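Local coordinates for protein putative solute-binding component of ABC transporter (Clostridium phytofermentans, PDB 4YS6) that probably captures sugars for an ABC transporter as its solute-binding component, holding beta-D-glucopyranose in this structure, at residues 281-295 / 339-353. Residues are numbered along the deposited sequence; the frame is centred on the assembly and turned at random.
With BGC (beta-D-glucopyranose), chain D.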
loop_
_atom_site.group_PDB
_atom_site.type_symbol
_atom_site.label_atom_id
_atom_site.label_comp_id
_atom_site.label_asym_id
_atom_site.label_seq_id
_atom_site.Cartn_x
_atom_site.Cartn_y
_atom_site.Cartn_z
HETATM N N MSE A 281 7.074 -15.431 -6.414
HETATM C CA MSE A 281 8.491 -15.298 -6.051
HETATM C C MSE A 281 9.154 -16.665 -5.966
HETATM O O MSE A 281 10.319 -16.822 -6.372
HETATM C CB MSE A 281 8.704 -14.547 -4.722
HETATM C CG MSE A 281 8.341 -13.103 -4.758
HETATM SE SE MSE A 281 8.992 -12.131 -3.141
HETATM C CE MSE A 281 9.525 -13.709 -2.148
ATOM N N LEU A 282 8.449 -17.664 -5.440
ATOM C CA LEU A 282 9.006 -19.017 -5.369
ATOM C C LEU A 282 9.263 -19.629 -6.747
ATOM O O LEU A 282 10.063 -20.563 -6.875
ATOM C CB LEU A 282 8.092 -19.933 -4.560
ATOM C CG LEU A 282 7.792 -19.452 -3.134
ATOM C CD1 LEU A 282 7.039 -20.498 -2.334
ATOM C CD2 LEU A 282 9.026 -19.013 -2.395
ATOM N N ASP A 283 8.574 -19.116 -7.772
ATOM C CA ASP A 283 8.747 -19.585 -9.150
ATOM C C ASP A 283 9.618 -18.641 -9.957
ATOM O O ASP A 283 9.712 -18.768 -11.177
ATOM C CB ASP A 283 7.395 -19.730 -9.868
ATOM C CG ASP A 283 6.630 -20.974 -9.445
ATOM O OD1 ASP A 283 7.265 -21.961 -9.015
ATOM O OD2 ASP A 283 5.386 -20.963 -9.560
ATOM N N GLY A 284 10.228 -17.681 -9.286
ATOM C CA GLY A 284 11.178 -16.792 -9.938
ATOM C C GLY A 284 10.536 -15.683 -10.757
ATOM O O GLY A 284 11.206 -15.064 -11.590
ATOM N N LYS A 285 9.255 -15.404 -10.524
ATOM C CA LYS A 285 8.538 -14.428 -11.351
ATOM C C LYS A 285 8.421 -13.037 -10.710
ATOM O O LYS A 285 8.037 -12.085 -11.360
ATOM C CB LYS A 285 7.133 -14.919 -11.677
ATOM C CG LYS A 285 7.039 -16.077 -12.636
ATOM C CD LYS A 285 5.568 -16.372 -12.874
ATOM C CE LYS A 285 5.289 -17.807 -13.245
ATOM N NZ LYS A 285 3.828 -18.112 -13.109
ATOM N N GLN A 286 8.766 -12.927 -9.442
ATOM C CA GLN A 286 8.816 -11.633 -8.776
ATOM C C GLN A 286 10.085 -11.627 -7.926
ATOM O O GLN A 286 10.439 -12.630 -7.303
ATOM C CB GLN A 286 7.575 -11.397 -7.936
ATOM C CG GLN A 286 7.627 -10.119 -7.156
ATOM C CD GLN A 286 6.286 -9.686 -6.619
ATOM O OE1 GLN A 286 5.233 -10.009 -7.165
ATOM N NE2 GLN A 286 6.325 -8.909 -5.557
ATOM N N SER A 287 10.792 -10.512 -7.929
ATOM C CA SER A 287 12.117 -10.438 -7.287
ATOM C C SER A 287 12.078 -10.304 -5.775
ATOM O O SER A 287 12.883 -10.905 -5.055
ATOM C CB SER A 287 12.891 -9.235 -7.846
ATOM O OG SER A 287 12.994 -9.323 -9.250
HETATM N N MSE A 288 11.176 -9.458 -5.315
HETATM C CA MSE A 288 11.094 -9.125 -3.906
HETATM C C MSE A 288 9.715 -8.559 -3.613
HETATM O O MSE A 288 8.942 -8.208 -4.531
HETATM C CB MSE A 288 12.173 -8.105 -3.537
HETATM C CG MSE A 288 12.052 -6.791 -4.284
HETATM SE SE MSE A 288 10.790 -5.463 -3.557
HETATM C CE MSE A 288 12.013 -4.377 -2.487
ATOM N N SER A 289 9.408 -8.475 -2.325
ATOM C CA SER A 289 8.252 -7.772 -1.873
ATOM C C SER A 289 8.625 -7.132 -0.537
ATOM O O SER A 289 9.781 -7.167 -0.110
ATOM C CB SER A 289 7.030 -8.699 -1.774
ATOM O OG SER A 289 5.821 -7.975 -1.512
ATOM N N ILE A 290 7.685 -6.437 0.050
ATOM C CA ILE A 290 7.907 -5.760 1.324
ATOM C C ILE A 290 6.851 -6.317 2.246
ATOM O O ILE A 290 5.667 -6.321 1.906
ATOM C CB ILE A 290 7.783 -4.216 1.200
ATOM C CG1 ILE A 290 8.833 -3.613 0.255
ATOM C CG2 ILE A 290 7.834 -3.549 2.591
ATOM C CD1 ILE A 290 10.234 -3.758 0.680
ATOM N N PHE A 291 7.271 -6.799 3.404
ATOM C CA PHE A 291 6.351 -7.355 4.378
ATOM C C PHE A 291 5.959 -6.274 5.376
ATOM O O PHE A 291 6.802 -5.684 6.039
ATOM C CB PHE A 291 6.957 -8.535 5.123
ATOM C CG PHE A 291 6.082 -9.085 6.217
ATOM C CD1 PHE A 291 4.782 -9.500 5.951
ATOM C CD2 PHE A 291 6.566 -9.222 7.502
ATOM C CE1 PHE A 291 3.987 -10.023 6.965
ATOM C CE2 PHE A 291 5.786 -9.752 8.502
ATOM C CZ PHE A 291 4.482 -10.149 8.225
ATOM N N LYS A 292 4.660 -6.050 5.463
ATOM C CA LYS A 292 4.053 -5.134 6.394
ATOM C C LYS A 292 3.087 -5.946 7.273
ATOM O O LYS A 292 2.026 -6.402 6.837
ATOM C CB LYS A 292 3.336 -4.001 5.642
ATOM C CG LYS A 292 4.236 -3.280 4.634
ATOM C CD LYS A 292 3.698 -1.945 4.175
ATOM C CE LYS A 292 2.347 -2.031 3.480
ATOM N NZ LYS A 292 2.059 -0.686 2.894
ATOM N N ASP A 293 3.484 -6.182 8.514
ATOM C CA ASP A 293 2.723 -7.096 9.361
ATOM C C ASP A 293 1.458 -6.374 9.847
ATOM O O ASP A 293 1.527 -5.539 10.758
ATOM C CB ASP A 293 3.576 -7.579 10.539
ATOM C CG ASP A 293 2.924 -8.715 11.308
ATOM O OD1 ASP A 293 1.674 -8.824 11.306
ATOM O OD2 ASP A 293 3.660 -9.512 11.927
ATOM N N THR A 294 0.318 -6.682 9.228
ATOM C CA THR A 294 -0.927 -5.989 9.584
ATOM C C THR A 294 -1.338 -6.225 11.033
ATOM O O THR A 294 -2.110 -5.445 11.589
ATOM C CB THR A 294 -2.114 -6.396 8.670
ATOM O OG1 THR A 294 -2.399 -7.799 8.772
ATOM C CG2 THR A 294 -1.814 -6.056 7.243
ATOM N N ARG A 295 -0.845 -7.300 11.658
ATOM C CA ARG A 295 -1.188 -7.559 13.043
ATOM C C ARG A 295 -0.571 -6.489 13.935
ATOM O O ARG A 295 -1.148 -6.080 14.956
ATOM C CB ARG A 295 -0.692 -8.935 13.467
ATOM C CG ARG A 295 -1.233 -10.062 12.659
ATOM C CD ARG A 295 -0.537 -11.346 13.052
ATOM N NE ARG A 295 0.872 -11.290 12.662
ATOM C CZ ARG A 295 1.711 -12.310 12.771
ATOM N NH1 ARG A 295 1.292 -13.453 13.267
ATOM N NH2 ARG A 295 2.962 -12.171 12.385
ATOM N N ALA A 339 11.389 -8.489 1.944
ATOM C CA ALA A 339 11.154 -9.906 1.808
ATOM C C ALA A 339 11.529 -10.439 0.418
ATOM O O ALA A 339 11.272 -9.822 -0.610
ATOM C CB ALA A 339 9.699 -10.201 2.098
ATOM N N ASP A 340 12.141 -11.607 0.393
ATOM C CA ASP A 340 12.298 -12.300 -0.865
ATOM C C ASP A 340 12.243 -13.786 -0.593
ATOM O O ASP A 340 11.899 -14.207 0.508
ATOM C CB ASP A 340 13.576 -11.885 -1.583
ATOM C CG ASP A 340 14.856 -12.255 -0.841
ATOM O OD1 ASP A 340 14.852 -13.064 0.119
ATOM O OD2 ASP A 340 15.902 -11.733 -1.272
ATOM N N ALA A 341 12.538 -14.591 -1.598
ATOM C CA ALA A 341 12.289 -16.011 -1.439
ATOM C C ALA A 341 13.262 -16.652 -0.466
ATOM O O ALA A 341 12.994 -17.747 0.024
ATOM C CB ALA A 341 12.361 -16.702 -2.747
ATOM N N THR A 342 14.380 -15.990 -0.182
ATOM C CA THR A 342 15.325 -16.514 0.789
ATOM C C THR A 342 14.968 -16.230 2.248
ATOM O O THR A 342 15.534 -16.882 3.126
ATOM C CB THR A 342 16.758 -15.990 0.571
ATOM O OG1 THR A 342 16.860 -14.618 0.954
ATOM C CG2 THR A 342 17.182 -16.166 -0.889
ATOM N N ASN A 343 14.059 -15.296 2.528
ATOM C CA ASN A 343 13.662 -15.082 3.932
ATOM C C ASN A 343 12.155 -15.137 4.155
ATOM O O ASN A 343 11.705 -14.928 5.274
ATOM C CB ASN A 343 14.226 -13.751 4.473
ATOM C CG ASN A 343 13.593 -12.529 3.841
ATOM O OD1 ASN A 343 12.733 -12.630 2.978
ATOM N ND2 ASN A 343 14.019 -11.352 4.297
ATOM N N TYR A 344 11.368 -15.444 3.120
ATOM C CA TYR A 344 9.929 -15.438 3.285
ATOM C C TYR A 344 9.450 -16.437 4.339
ATOM O O TYR A 344 8.460 -16.164 5.017
ATOM C CB TYR A 344 9.226 -15.722 1.954
ATOM C CG TYR A 344 9.041 -17.187 1.700
ATOM C CD1 TYR A 344 7.895 -17.842 2.130
ATOM C CD2 TYR A 344 10.022 -17.919 1.066
ATOM C CE1 TYR A 344 7.735 -19.192 1.927
ATOM C CE2 TYR A 344 9.867 -19.266 0.841
ATOM C CZ TYR A 344 8.725 -19.899 1.279
ATOM O OH TYR A 344 8.557 -21.243 1.068
ATOM N N LYS A 345 10.118 -17.582 4.504
ATOM C CA LYS A 345 9.570 -18.568 5.445
ATOM C C LYS A 345 9.719 -18.038 6.854
ATOM O O LYS A 345 8.780 -18.110 7.658
ATOM C CB LYS A 345 10.234 -19.945 5.341
ATOM C CG LYS A 345 9.603 -20.943 6.340
ATOM C CD LYS A 345 10.344 -22.253 6.471
ATOM C CE LYS A 345 9.650 -23.158 7.505
ATOM N NZ LYS A 345 10.056 -22.876 8.925
ATOM N N GLU A 346 10.898 -17.501 7.171
ATOM C CA GLU A 346 11.086 -16.892 8.484
ATOM C C GLU A 346 10.146 -15.719 8.738
ATOM O O GLU A 346 9.619 -15.576 9.844
ATOM C CB GLU A 346 12.536 -16.430 8.675
ATOM C CG GLU A 346 12.723 -15.579 9.927
ATOM C CD GLU A 346 14.176 -15.370 10.295
ATOM O OE1 GLU A 346 15.046 -16.033 9.687
ATOM O OE2 GLU A 346 14.445 -14.539 11.193
ATOM N N LEU A 347 9.940 -14.871 7.731
ATOM C CA LEU A 347 9.121 -13.698 7.906
ATOM C C LEU A 347 7.653 -13.982 7.979
ATOM O O LEU A 347 6.955 -13.303 8.739
ATOM C CB LEU A 347 9.347 -12.705 6.772
ATOM C CG LEU A 347 10.655 -11.931 6.787
ATOM C CD1 LEU A 347 10.623 -11.011 5.584
ATOM C CD2 LEU A 347 10.865 -11.141 8.081
ATOM N N LEU A 348 7.181 -14.935 7.170
ATOM C CA LEU A 348 5.740 -15.126 6.969
ATOM C C LEU A 348 5.169 -16.371 7.633
ATOM O O LEU A 348 4.040 -16.352 8.074
ATOM C CB LEU A 348 5.416 -15.195 5.482
ATOM C CG LEU A 348 5.872 -14.005 4.646
ATOM C CD1 LEU A 348 5.516 -14.269 3.201
ATOM C CD2 LEU A 348 5.215 -12.734 5.116
ATOM N N ILE A 349 5.954 -17.436 7.706
ATOM C CA ILE A 349 5.472 -18.703 8.257
ATOM C C ILE A 349 5.883 -18.837 9.715
ATOM O O ILE A 349 5.043 -19.094 10.569
ATOM C CB ILE A 349 5.987 -19.888 7.443
ATOM C CG1 ILE A 349 5.381 -19.875 6.033
ATOM C CG2 ILE A 349 5.668 -21.213 8.130
ATOM C CD1 ILE A 349 3.904 -20.185 5.990
ATOM N N ASP A 350 7.163 -18.618 10.021
ATOM C CA ASP A 350 7.647 -18.802 11.389
ATOM C C ASP A 350 7.079 -17.712 12.330
ATOM O O ASP A 350 7.023 -17.889 13.553
ATOM C CB ASP A 350 9.185 -18.803 11.417
ATOM C CG ASP A 350 9.802 -19.976 10.661
ATOM O OD1 ASP A 350 9.079 -20.942 10.294
ATOM O OD2 ASP A 350 11.042 -19.940 10.457
ATOM N N SER A 351 6.637 -16.602 11.739
ATOM C CA SER A 351 5.978 -15.512 12.454
ATOM C C SER A 351 4.484 -15.730 12.659
ATOM O O SER A 351 3.826 -14.943 13.349
ATOM C CB SER A 351 6.114 -14.218 11.680
ATOM O OG SER A 351 5.318 -14.344 10.521
ATOM N N GLY A 352 3.948 -16.748 12.003
ATOM C CA GLY A 352 2.557 -17.103 12.155
ATOM C C GLY A 352 1.654 -16.288 11.262
ATOM O O GLY A 352 0.439 -16.365 11.378
ATOM N N TYR A 353 2.220 -15.496 10.364
ATOM C CA TYR A 353 1.366 -14.654 9.520
ATOM C C TYR A 353 0.520 -15.491 8.557
ATOM O O TYR A 353 -0.692 -15.285 8.430
ATOM C CB TYR A 353 2.216 -13.651 8.732
ATOM C CG TYR A 353 1.395 -12.498 8.202
ATOM C CD1 TYR A 353 1.088 -11.424 9.016
ATOM C CD2 TYR A 353 0.900 -12.498 6.907
ATOM C CE1 TYR A 353 0.327 -10.368 8.564
ATOM C CE2 TYR A 353 0.118 -11.420 6.435
ATOM C CZ TYR A 353 -0.159 -10.363 7.280
ATOM O OH TYR A 353 -0.917 -9.263 6.867
HETATM C C2 BGC D . -1.364 0.191 1.004
HETATM C C3 BGC D . -0.698 -0.948 0.303
HETATM C C4 BGC D . -1.619 -1.695 -0.567
HETATM C C5 BGC D . -2.366 -0.805 -1.511
HETATM C C6 BGC D . -3.474 -1.503 -2.271
HETATM C C1 BGC D . -1.970 1.150 -0.040
HETATM O O1 BGC D . -2.584 2.148 0.497
HETATM O O2 BGC D . -0.415 0.900 1.791
HETATM O O3 BGC D . -0.137 -1.819 1.357
HETATM O O4 BGC D . -0.907 -2.640 -1.405
HETATM O O5 BGC D . -2.975 0.262 -0.724
HETATM O O6 BGC D . -4.276 -2.307 -1.420
HETATM O O HOH W 1 13.085 -13.765 -4.447
#
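Phe291 drives the edge of its ring into the face of Tyr353, a T-shaped pair with centroids 5.0 Å apart and planes at 85°. The Phe291 ring is swung away from its backbone N (chi1 176°), toward helix 344-349, where Leu348 lays CD2 over one face, 3.8 Å from the ring centroid in a CH-pi contact. Around the rim of Tyr353 gather polar groups: its OH shares a 2.8 Å hydrogen bond with Thr294 OG1, while the Asp293 carboxylate stands nearly perpendicular to the ring at its edge. Arg295 grips that carboxylate side-on, NE to OD1 and NH2 to OD2, and the same guanidinium turns NH1 and NH2 end-on to Ser351 O, at 2.9 Å from NH1. Asp293 OD1 caps the following helix through Arg295 N. In the two-lobed fold of the periplasmic-binding-protein family, strand 289-291 edges a mixed sheet; Ser289 and Ala339 form an antiparallel hydrogen-bonded pair, N to O both ways. Just past the strand, Lys292 points away from 339-353 and reaches the glucose, NZ donating to O3 at 2.9 Å and also hydrogen-bonded to Gln271 OE1. At the contact's other end, Leu282, closing helix 275-282, sets CD2 against Tyr344 CE2 at 3.4 Å, the side chains crossing nearly at right angles.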